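Local coordinates for protein leucine--tRNA ligase (Agrobacterium radiobacter, PDB 5AH5) that probably catalyses the ATP-dependent attachment of leucine to tRNA(Leu) as a class I aminoacyl-tRNA synthetase linked to toxic moiety 84 resistance, at residues R571-S574 against V580-P583; F539-L544 against G548-D553; N690-K695 against A705-L710. One frame throughout, in Å; residues are numbered along the deposited sequence.

Contact 1 (R571-S574 against V580-P583)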
# COMPACT_ATOMS: atom_id res chain seq x y z
N ARG B 571 -4.45 14.72 -16.59
CA ARG B 571 -2.96 14.48 -16.64
C ARG B 571 -2.41 14.35 -15.23
O ARG B 571 -2.82 15.08 -14.32
CB ARG B 571 -2.22 15.60 -17.34
CG ARG B 571 -2.91 16.02 -18.64
CD ARG B 571 -2.14 17.17 -19.27
NE ARG B 571 -2.31 18.40 -18.50
CZ ARG B 571 -1.56 19.50 -18.64
NH1 ARG B 571 -0.56 19.58 -19.54
NH2 ARG B 571 -1.84 20.56 -17.89
N LYS B 572 -1.51 13.41 -15.02
CA LYS B 572 -0.70 13.42 -13.78
C LYS B 572 -0.19 14.86 -13.45
O LYS B 572 0.20 15.64 -14.35
CB LYS B 572 0.42 12.40 -13.92
CG LYS B 572 1.39 12.39 -12.78
CD LYS B 572 2.43 11.30 -12.94
CE LYS B 572 3.59 11.56 -11.99
NZ LYS B 572 4.30 10.28 -11.73
N GLN B 573 -0.31 15.25 -12.18
CA GLN B 573 0.19 16.53 -11.71
C GLN B 573 1.71 16.44 -11.60
O GLN B 573 2.24 15.40 -11.19
CB GLN B 573 -0.40 16.92 -10.38
CG GLN B 573 -1.93 17.02 -10.45
CD GLN B 573 -2.52 17.94 -9.42
OE1 GLN B 573 -1.81 18.49 -8.57
NE2 GLN B 573 -3.82 18.13 -9.51
N SER B 574 2.39 17.49 -12.07
CA SER B 574 3.88 17.56 -11.96
C SER B 574 4.38 18.94 -12.22
O SER B 574 3.73 19.73 -12.94
CB SER B 574 4.61 16.59 -12.90
OG SER B 574 4.87 17.18 -14.15
N VAL B 580 0.49 21.52 -10.66
CA VAL B 580 0.47 21.07 -9.24
C VAL B 580 -0.50 21.94 -8.45
O VAL B 580 -0.38 23.14 -8.40
CB VAL B 580 1.86 21.10 -8.56
CG1 VAL B 580 1.79 20.52 -7.12
CG2 VAL B 580 2.87 20.31 -9.40
N THR B 581 -1.53 21.32 -7.89
CA THR B 581 -2.48 22.02 -7.00
C THR B 581 -1.76 22.43 -5.71
O THR B 581 -1.02 21.63 -5.18
CB THR B 581 -3.63 21.05 -6.67
OG1 THR B 581 -4.27 20.65 -7.89
CG2 THR B 581 -4.65 21.70 -5.71
N ASP B 582 -1.92 23.67 -5.26
CA ASP B 582 -1.56 24.08 -3.92
C ASP B 582 -2.71 23.92 -2.93
O ASP B 582 -3.54 24.79 -2.85
CB ASP B 582 -1.09 25.55 -3.88
CG ASP B 582 -0.58 25.98 -2.49
OD1 ASP B 582 -0.64 25.20 -1.48
OD2 ASP B 582 -0.12 27.14 -2.41
N PRO B 583 -2.71 22.85 -2.11
CA PRO B 583 -3.80 22.65 -1.13
C PRO B 583 -4.08 23.83 -0.23
O PRO B 583 -5.22 24.01 0.16
CB PRO B 583 -3.29 21.51 -0.28
CG PRO B 583 -2.38 20.78 -1.15
CD PRO B 583 -1.69 21.81 -1.98
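Gln573 presents both ends of its carboxamide to Thr581, taking one bond from the backbone and giving one to the side chain. OE1 accepts from the amide of Thr581 with OE1 2.9 Å from N; the N-H aims almost straight at the oxygen, at 175°, although the donor sits above the carbonyl plane. The other arm of the amide, NE2, donates to Thr581 OG1 over 3.0 Å, a more bent bond at 147° with the hydroxyl tilted somewhat from the amide plane. The side chain gets there because CG stands opposite the carbonyl carbon (chi1 -59°) and the chain then runs on extended. Beside this pair, Val580 packs its CG2 on the main chain of Ser574, 3.5 Å from its C, while the Ser574 hydroxyl turns instead to Ser576.

A second shell holds the first. Gln573 NE2 also donates to the carbonyl of Asn566, and Ile48 of helix 48-66 and Trp611 pack on both Gln573 and Thr581. Asn579 bonds to Lys572 O and Ser574 N, tying the turn to its first half. The sequence Lys572 to Ser576 is this enzyme's version of the class I KMSKS signature; Lys575 is predicted to bind ATP, and the Gln573 side chain lies about 6 Å (nearest atoms) from the bound leucyl-sulfamoyl adenosine. With OE1 taken by an amide and NE2 giving to two oxygens, the carboxamide can hardly flip, so its rotation is probably fixed, which would hold the two sides of the loop together near the adenylate analogue.

Contact 2 (F539-L544 against G548-D553)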
# COMPACT_ATOMS: atom_id res chain seq x y z
N PHE B 539 8.43 -8.68 3.46
CA PHE B 539 9.65 -9.46 3.67
C PHE B 539 10.29 -9.18 5.06
O PHE B 539 10.63 -10.09 5.82
CB PHE B 539 10.65 -9.19 2.54
CG PHE B 539 12.06 -9.64 2.85
CD1 PHE B 539 12.32 -10.93 3.24
CD2 PHE B 539 13.12 -8.75 2.72
CE1 PHE B 539 13.62 -11.36 3.51
CE2 PHE B 539 14.43 -9.16 3.01
CZ PHE B 539 14.67 -10.47 3.40
N ILE B 540 10.37 -7.92 5.42
CA ILE B 540 11.11 -7.55 6.65
C ILE B 540 10.26 -7.94 7.86
O ILE B 540 10.82 -8.25 8.91
CB ILE B 540 11.59 -6.07 6.61
CG1 ILE B 540 12.77 -5.95 5.64
CG2 ILE B 540 11.96 -5.48 7.96
CD1 ILE B 540 13.96 -6.79 5.97
N THR B 541 8.93 -7.99 7.68
CA THR B 541 8.05 -8.41 8.79
C THR B 541 8.28 -9.88 9.14
O THR B 541 8.44 -10.24 10.30
CB THR B 541 6.60 -8.02 8.49
OG1 THR B 541 6.52 -6.58 8.41
CG2 THR B 541 5.63 -8.54 9.61
N LYS B 542 8.42 -10.70 8.12
CA LYS B 542 8.71 -12.11 8.32
C LYS B 542 10.08 -12.31 8.94
O LYS B 542 10.26 -13.12 9.84
CB LYS B 542 8.59 -12.83 6.97
CG LYS B 542 7.15 -12.73 6.40
CD LYS B 542 6.94 -13.60 5.20
CE LYS B 542 5.56 -13.43 4.56
NZ LYS B 542 4.43 -13.57 5.53
N VAL B 543 11.06 -11.58 8.46
CA VAL B 543 12.41 -11.64 9.03
C VAL B 543 12.34 -11.28 10.52
O VAL B 543 12.82 -12.05 11.34
CB VAL B 543 13.40 -10.73 8.26
CG1 VAL B 543 14.73 -10.64 9.00
CG2 VAL B 543 13.64 -11.27 6.88
N LEU B 544 11.72 -10.15 10.86
CA LEU B 544 11.67 -9.73 12.23
C LEU B 544 10.83 -10.66 13.11
O LEU B 544 11.11 -10.81 14.31
CB LEU B 544 11.16 -8.26 12.36
CG LEU B 544 12.03 -7.19 11.67
CD1 LEU B 544 11.31 -5.84 11.63
CD2 LEU B 544 13.40 -7.06 12.35
N GLY B 548 12.29 -12.78 16.44
CA GLY B 548 11.76 -12.52 17.79
C GLY B 548 11.28 -11.13 18.10
O GLY B 548 10.76 -10.88 19.20
N TYR B 549 11.38 -10.19 17.15
CA TYR B 549 10.93 -8.84 17.49
C TYR B 549 9.41 -8.72 17.64
O TYR B 549 8.89 -7.88 18.42
CB TYR B 549 11.40 -7.86 16.44
CG TYR B 549 12.93 -7.67 16.40
CD1 TYR B 549 13.73 -8.53 15.67
CD2 TYR B 549 13.55 -6.65 17.11
CE1 TYR B 549 15.09 -8.39 15.64
CE2 TYR B 549 14.93 -6.50 17.10
CZ TYR B 549 15.69 -7.37 16.35
OH TYR B 549 17.05 -7.26 16.24
N ILE B 550 8.70 -9.53 16.85
CA ILE B 550 7.27 -9.48 16.79
C ILE B 550 6.73 -10.87 16.67
O ILE B 550 7.47 -11.76 16.33
CB ILE B 550 6.80 -8.64 15.60
CG1 ILE B 550 7.41 -9.15 14.29
CG2 ILE B 550 7.15 -7.20 15.80
CD1 ILE B 550 7.05 -8.35 13.06
N GLU B 551 5.43 -11.05 16.93
CA GLU B 551 4.80 -12.38 16.88
C GLU B 551 3.84 -12.59 15.70
O GLU B 551 3.17 -13.61 15.62
CB GLU B 551 4.12 -12.68 18.22
CG GLU B 551 5.11 -13.20 19.29
CD GLU B 551 4.63 -13.11 20.75
OE1 GLU B 551 3.48 -12.67 21.04
OE2 GLU B 551 5.41 -13.50 21.65
N PHE B 552 3.80 -11.64 14.77
CA PHE B 552 2.90 -11.71 13.61
C PHE B 552 3.75 -11.69 12.37
O PHE B 552 4.91 -11.28 12.40
CB PHE B 552 1.86 -10.58 13.64
CG PHE B 552 2.46 -9.22 13.74
CD1 PHE B 552 2.78 -8.69 14.98
CD2 PHE B 552 2.78 -8.51 12.59
CE1 PHE B 552 3.34 -7.43 15.09
CE2 PHE B 552 3.39 -7.28 12.69
CZ PHE B 552 3.67 -6.73 13.93
N ASP B 553 3.17 -12.14 11.28
CA ASP B 553 3.90 -12.53 10.09
C ASP B 553 3.56 -11.67 8.90
O ASP B 553 4.15 -11.85 7.83
CB ASP B 553 3.56 -14.00 9.77
CG ASP B 553 4.66 -14.70 8.99
OD1 ASP B 553 5.81 -14.72 9.49
OD2 ASP B 553 4.40 -15.27 7.92
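Leu544 O receives the backbone N-H of Tyr549 at an O to N distance of 2.9 Å, where the chain turns out of helix 533-546 at Gly548, whose positive phi marks a Schellman motif, and then doubles back along the helix until Lys542 and Asp553 lie level. Near the turn, Leu544 CD2 approaches the Tyr549 ring obliquely, 3.6 Å from CD1, and Leu544 O lies at the edge of that ring, in its plane. The phenol reaches on to Asp140 of helix 128-143, and Leu137 of the same helix packs on both residues.

Next along the chain, Ile550 inserts its CD1 between helix and loop. CG1 takes the position between backbone N and carbonyl carbon (chi1 54°), and this turns the tip toward the helix, with CD1 3.7 Å from Thr541 CG2. The same methyl lies over one face of the Phe552 ring, toward its rim. Thr541 CG2 also touches Phe552, at 4.0 Å from CE2, while its hydroxyl bonds to Ser537 O one turn back.

This return path leads from the helix into strand 556-560 of the parallel nucleotide-binding sheet, so the contact lies in the second half of the beta-alpha-beta crossover that starts at strand 520-524.

At the far end Lys542 bends at its last torsion (chi4 -52°) and NZ grips Asp553 twice, 2.9 Å from the backbone O and 2.9 Å from OD2 in a salt bridge that meets OD2 from above the carboxylate plane. Asp203 and Glu554 also pair with NZ, which probably offsets the closeness of the Asp203 and Asp553 carboxylates; Asp553 OD1 turns to His545.

Contact 3 (N690-K695 against A705-L710). With nucleotides of chain D.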
# COMPACT_ATOMS: atom_id res chain seq x y z
N ASN B 690 -31.80 16.18 3.17
CA ASN B 690 -32.97 16.49 2.34
C ASN B 690 -34.26 16.14 3.05
O ASN B 690 -35.19 16.93 3.02
CB ASN B 690 -32.90 15.81 0.99
CG ASN B 690 -31.70 16.25 0.19
OD1 ASN B 690 -31.21 17.38 0.31
ND2 ASN B 690 -31.22 15.35 -0.66
N LEU B 691 -34.23 15.03 3.78
CA LEU B 691 -35.36 14.53 4.54
C LEU B 691 -35.82 15.54 5.51
O LEU B 691 -37.04 15.82 5.62
CB LEU B 691 -35.03 13.23 5.26
CG LEU B 691 -36.17 12.65 6.10
CD1 LEU B 691 -37.28 12.17 5.17
CD2 LEU B 691 -35.66 11.55 7.02
N LEU B 692 -34.85 16.13 6.21
CA LEU B 692 -35.18 17.10 7.24
C LEU B 692 -35.66 18.45 6.71
O LEU B 692 -36.42 19.16 7.38
CB LEU B 692 -34.02 17.28 8.20
CG LEU B 692 -33.64 16.05 9.02
CD1 LEU B 692 -32.50 16.40 9.96
CD2 LEU B 692 -34.83 15.51 9.79
N TYR B 693 -35.18 18.85 5.54
CA TYR B 693 -35.71 20.06 4.89
C TYR B 693 -37.21 19.88 4.55
O TYR B 693 -38.00 20.80 4.68
CB TYR B 693 -34.93 20.40 3.62
CG TYR B 693 -33.84 21.43 3.90
CD1 TYR B 693 -34.16 22.80 4.05
CD2 TYR B 693 -32.55 21.03 4.11
CE1 TYR B 693 -33.17 23.73 4.37
CE2 TYR B 693 -31.55 21.95 4.37
CZ TYR B 693 -31.86 23.28 4.51
OH TYR B 693 -30.83 24.14 4.82
N GLU B 694 -37.53 18.68 4.09
CA GLU B 694 -38.80 18.32 3.46
C GLU B 694 -39.84 18.01 4.54
O GLU B 694 -40.97 18.42 4.39
CB GLU B 694 -38.64 17.08 2.53
CG GLU B 694 -39.94 16.33 2.19
CD GLU B 694 -39.74 15.07 1.34
OE1 GLU B 694 -39.12 14.05 1.78
OE2 GLU B 694 -40.23 15.07 0.19
N LYS B 695 -39.47 17.24 5.57
CA LYS B 695 -40.40 16.74 6.60
C LYS B 695 -40.16 17.35 7.96
O LYS B 695 -41.01 17.17 8.82
CB LYS B 695 -40.33 15.23 6.78
CG LYS B 695 -40.39 14.38 5.52
CD LYS B 695 -41.80 14.32 4.93
CE LYS B 695 -41.93 13.18 3.92
NZ LYS B 695 -41.57 11.84 4.49
N ALA B 705 -34.87 18.09 16.84
CA ALA B 705 -33.60 18.40 17.52
C ALA B 705 -32.66 17.15 17.58
O ALA B 705 -31.45 17.24 17.30
CB ALA B 705 -33.83 18.94 18.90
N GLY B 706 -33.23 16.01 17.90
CA GLY B 706 -32.51 14.74 17.89
C GLY B 706 -31.94 14.32 16.55
O GLY B 706 -30.86 13.70 16.49
N SER B 707 -32.67 14.62 15.47
CA SER B 707 -32.26 14.31 14.13
C SER B 707 -31.11 15.17 13.67
O SER B 707 -30.30 14.71 12.91
CB SER B 707 -33.41 14.52 13.13
OG SER B 707 -34.48 13.66 13.43
N LEU B 708 -31.16 16.44 14.02
CA LEU B 708 -30.19 17.40 13.64
C LEU B 708 -28.87 17.11 14.37
O LEU B 708 -27.82 17.15 13.76
CB LEU B 708 -30.68 18.81 13.99
CG LEU B 708 -31.84 19.35 13.11
CD1 LEU B 708 -32.29 20.67 13.66
CD2 LEU B 708 -31.44 19.52 11.67
N ARG B 709 -28.94 16.86 15.68
CA ARG B 709 -27.79 16.47 16.46
C ARG B 709 -27.22 15.12 15.98
O ARG B 709 -26.01 14.94 15.89
CB ARG B 709 -28.11 16.46 17.95
CG ARG B 709 -28.34 17.87 18.45
CD ARG B 709 -27.84 18.11 19.85
NE ARG B 709 -28.19 19.48 20.25
CZ ARG B 709 -29.36 19.84 20.78
NH1 ARG B 709 -30.35 18.95 20.94
NH2 ARG B 709 -29.55 21.10 21.10
N LEU B 710 -28.09 14.23 15.55
CA LEU B 710 -27.64 12.97 15.03
C LEU B 710 -26.93 13.15 13.68
O LEU B 710 -25.91 12.52 13.45
CB LEU B 710 -28.81 12.02 14.94
CG LEU B 710 -28.68 10.52 15.04
CD1 LEU B 710 -27.89 10.08 16.28
CD2 LEU B 710 -30.09 9.90 15.04
P A D 25 -28.63 15.04 -3.26
OP1 A D 25 -29.01 16.01 -2.25
OP2 A D 25 -29.35 14.84 -4.51
O5' A D 25 -27.10 15.32 -3.68
C5' A D 25 -26.78 16.25 -4.67
C4' A D 25 -25.37 16.05 -5.13
O4' A D 25 -25.22 14.68 -5.59
C3' A D 25 -25.04 16.92 -6.33
O3' A D 25 -24.58 18.18 -5.91
C2' A D 25 -24.03 16.10 -7.09
O2' A D 25 -22.71 16.27 -6.69
C1' A D 25 -24.51 14.68 -6.81
N9 A D 25 -25.37 14.14 -7.86
C8 A D 25 -26.71 13.81 -7.79
N7 A D 25 -27.17 13.29 -8.91
C5 A D 25 -26.08 13.32 -9.77
C6 A D 25 -25.92 12.92 -11.11
N6 A D 25 -26.90 12.39 -11.84
N1 A D 25 -24.69 13.05 -11.66
C2 A D 25 -23.71 13.57 -10.92
N3 A D 25 -23.74 14.00 -9.66
C4 A D 25 -24.96 13.81 -9.12
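Leu692 straddles Ser707 CB with its two methyls: CD1 and CD2 each stand 3.8 Å from Ser707 CB. The leucine points across the gap between the helices, its CG opposite the carbonyl carbon (chi1 -64°) and with CD1 continuing the line of the chain. CD1 has a second neighbour, since Leu708 comes in obliquely from one side and brings its own CD2 to 3.7 Å from Leu692 CD1. One methyl of Leu692 thus lies in the angle between the serine and the leucine, and the other meets Ser707. Ser707 can serve as an apolar surface here because its OG turns back along its own helix to bond Val703 O, leaving CB to meet the leucine. The small serine opposite Leu692 is consistent with the 8.0 Å between the CA atoms of Leu692 and Ser707.

The two segments belong to helices 678-695 and 701-715, consecutive in the chain and running in roughly opposite directions, a helical hairpin in the bundle of the anticodon-binding domain. Other helices add to the buried layer: Ile658 and Leu662 of helix 653-674 touch Ser707, and Leu629 and Phe630 of helix 617-632 touch Leu708.

On a different side of helix 678-695 the carboxamide of Asn690 faces the tRNA. ND2 donates to OP1 of A25 of chain D over 2.8 Å, with the N-H aimed directly at the oxygen (179°). Its OD1 takes a bond from Arg625 NH2, which fixes the turn of the amide and presents the nitrogen to the phosphate.

From the N terminus the three contacts come in series, none nested in or crossing another. Contact 2 closes first, folding the exit of helix 533-546 back on itself on the way to strand 556-560. Contact 1 follows, bridging residues 575-579 of the loop between strand 565-566 and helix 583-590; both belong to the catalytic part, yet their centres are 38 Å apart, on opposite sides of the chain's centre. Contact 3, beyond helix 617-632, closes the hairpin of helices 678-695 and 701-715 in the anticodon-binding domain, its centre about 50 Å from that of contact 2. None touches another.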